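Local coordinates for mRNA export factor (Human herpesvirus 1, PDB 4YXP), which regulates viral gene expression, inhibits host splicing and mediates nuclear export of intronless viral mRNAs, working as a homodimer, at the interface of chains A and B. Residues are numbered along the deposited sequence; one frame, centred on the assembly and turned at random. Chains: chain A/B, mRNA export factor.

The interface of chains A and B. Residues chain A 55, 73-75, 78, 124-125, 142; chain B 269, 271.
B:Phe269 reaches into chain A with CG between its own backbone N and carbonyl carbon (chi1 61°), which points the phenyl ring off the tail backbone of chain B and in among side chains of chain A. There it meets A:Leu78, on helix 75-91, and A:Trp125, on helix 112-131; both have CG anti to the backbone N and extend towards the ring from two different helices. A:Leu78 lays CD1 over one face of the phenyl, 4.0 Å above its plane and offset towards the rim, while its other methyl, CD2, lies 3.9 Å from CE1 of B:Phe269. A:Trp125 crosses the phenylalanine at about a right angle, its benzo carbon CE3 standing 3.8 Å from CE2 of B:Phe269. The indole is itself backed by A:Ile142, whose CD1 lies over one face, offset towards the rim, and is 4.1 Å from CE2 of B:Phe269. At the root of the side chain, CB of B:Phe269 sits in plane at the edge of the A:Trp55 indole, 4.0 Å from CZ3, and A:Val73 adds CG2 beside the same CB.

This is a worked example of an exchanged tail: an aromatic side chain from one subunit fills an apolar pocket in the other, which probably helps to anchor the tail. The C-terminal segment 263-275 is important for homodimerization, and two-fold symmetry repeats the insertion with the chains exchanged, in keeping with an intertwined dimer. B:Cys271, with SG anti to its backbone N (chi1 -170°), turns its thiol towards the start of helix 75-91. Polar help there is slight: SG of B:Cys271 makes a weak hydrogen bond, 3.6 Å long, to the backbone carbonyl O of A:Val73.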
loop_
_atom_site.group_PDB
_atom_site.type_symbol
_atom_site.label_atom_id
_atom_site.label_comp_id
_atom_site.label_asym_id
_atom_site.label_seq_id
_atom_site.Cartn_x
_atom_site.Cartn_y
_atom_site.Cartn_z
ATOM N N TRP A 55 16.841 12.207 22.333
ATOM C CA TRP A 55 16.128 11.297 21.448
ATOM C C TRP A 55 16.324 9.836 21.850
ATOM O O TRP A 55 15.925 8.932 21.117
ATOM C CB TRP A 55 16.593 11.493 20.005
ATOM C CG TRP A 55 16.346 12.864 19.469
ATOM C CD1 TRP A 55 17.220 13.912 19.463
ATOM C CD2 TRP A 55 15.144 13.339 18.848
ATOM N NE1 TRP A 55 16.636 15.011 18.880
ATOM C CE2 TRP A 55 15.362 14.684 18.494
ATOM C CE3 TRP A 55 13.906 12.756 18.560
ATOM C CZ2 TRP A 55 14.387 15.457 17.867
ATOM C CZ3 TRP A 55 12.939 13.525 17.937
ATOM C CH2 TRP A 55 13.185 14.860 17.596
ATOM N N VAL A 73 6.296 15.983 19.534
ATOM C CA VAL A 73 7.106 17.167 19.806
ATOM C C VAL A 73 6.426 18.380 19.186
ATOM O O VAL A 73 5.746 18.261 18.164
ATOM C CB VAL A 73 8.545 17.018 19.261
ATOM C CG1 VAL A 73 9.239 15.817 19.886
ATOM C CG2 VAL A 73 8.537 16.902 17.738
ATOM N N SER A 74 6.601 19.543 19.803
ATOM C CA SER A 74 6.185 20.795 19.185
ATOM C C SER A 74 7.203 21.175 18.117
ATOM O O SER A 74 8.312 20.644 18.100
ATOM C CB SER A 74 6.066 21.911 20.222
ATOM O OG SER A 74 7.341 22.277 20.722
ATOM N N TRP A 75 6.829 22.092 17.231
ATOM C CA TRP A 75 7.761 22.601 16.231
ATOM C C TRP A 75 8.979 23.219 16.910
ATOM O O TRP A 75 10.114 23.040 16.459
ATOM C CB TRP A 75 7.074 23.632 15.329
ATOM C CG TRP A 75 8.018 24.414 14.460
ATOM C CD1 TRP A 75 8.251 25.759 14.506
ATOM C CD2 TRP A 75 8.852 23.899 13.415
ATOM N NE1 TRP A 75 9.174 26.112 13.553
ATOM C CE2 TRP A 75 9.558 24.989 12.870
ATOM C CE3 TRP A 75 9.067 22.623 12.886
ATOM C CZ2 TRP A 75 10.467 24.841 11.823
ATOM C CZ3 TRP A 75 9.971 22.479 11.845
ATOM C CH2 TRP A 75 10.659 23.580 11.327
ATOM N N LEU A 78 11.334 20.607 17.930
ATOM C CA LEU A 78 11.997 20.004 16.783
ATOM C C LEU A 78 13.146 20.892 16.304
ATOM O O LEU A 78 14.206 20.400 15.917
ATOM C CB LEU A 78 10.991 19.756 15.653
ATOM C CG LEU A 78 11.544 19.153 14.362
ATOM C CD1 LEU A 78 12.294 17.853 14.630
ATOM C CD2 LEU A 78 10.413 18.923 13.368
ATOM N N ALA A 124 8.376 17.869 7.815
ATOM C CA ALA A 124 8.754 18.675 8.969
ATOM C C ALA A 124 10.251 18.528 9.237
ATOM O O ALA A 124 10.915 19.476 9.666
ATOM C CB ALA A 124 7.943 18.272 10.195
ATOM N N TRP A 125 10.776 17.334 8.978
ATOM C CA TRP A 125 12.202 17.074 9.132
ATOM C C TRP A 125 12.989 17.898 8.116
ATOM O O TRP A 125 14.018 18.487 8.447
ATOM C CB TRP A 125 12.488 15.578 8.971
ATOM C CG TRP A 125 13.943 15.202 9.035
ATOM C CD1 TRP A 125 14.731 14.807 7.994
ATOM C CD2 TRP A 125 14.776 15.172 10.201
ATOM N NE1 TRP A 125 16.004 14.538 8.438
ATOM C CE2 TRP A 125 16.056 14.754 9.790
ATOM C CE3 TRP A 125 14.564 15.462 11.553
ATOM C CZ2 TRP A 125 17.122 14.620 10.679
ATOM C CZ3 TRP A 125 15.628 15.330 12.437
ATOM C CH2 TRP A 125 16.887 14.909 11.994
ATOM N N ILE A 142 15.104 9.107 7.621
ATOM C CA ILE A 142 13.828 9.762 7.353
ATOM C C ILE A 142 13.698 10.117 5.865
ATOM O O ILE A 142 12.728 9.728 5.211
ATOM C CB ILE A 142 13.649 11.003 8.257
ATOM C CG1 ILE A 142 13.589 10.561 9.726
ATOM C CG2 ILE A 142 12.381 11.780 7.877
ATOM C CD1 ILE A 142 13.447 11.692 10.736
ATOM N N PHE B 269 9.465 10.925 15.513
ATOM C CA PHE B 269 8.606 11.916 16.168
ATOM C C PHE B 269 7.262 12.127 15.474
ATOM O O PHE B 269 7.058 11.711 14.332
ATOM C CB PHE B 269 9.331 13.267 16.281
ATOM C CG PHE B 269 9.723 13.870 14.955
ATOM C CD1 PHE B 269 8.837 14.671 14.253
ATOM C CD2 PHE B 269 10.984 13.648 14.423
ATOM C CE1 PHE B 269 9.190 15.225 13.036
ATOM C CE2 PHE B 269 11.348 14.199 13.202
ATOM C CZ PHE B 269 10.449 14.991 12.509
ATOM N N CYS B 271 4.906 15.501 14.786
ATOM C CA CYS B 271 4.819 16.954 14.879
ATOM C C CYS B 271 3.628 17.484 14.092
ATOM O O CYS B 271 3.608 17.443 12.863
ATOM C CB CYS B 271 6.107 17.609 14.381
ATOM S SG CYS B 271 6.196 19.381 14.736
#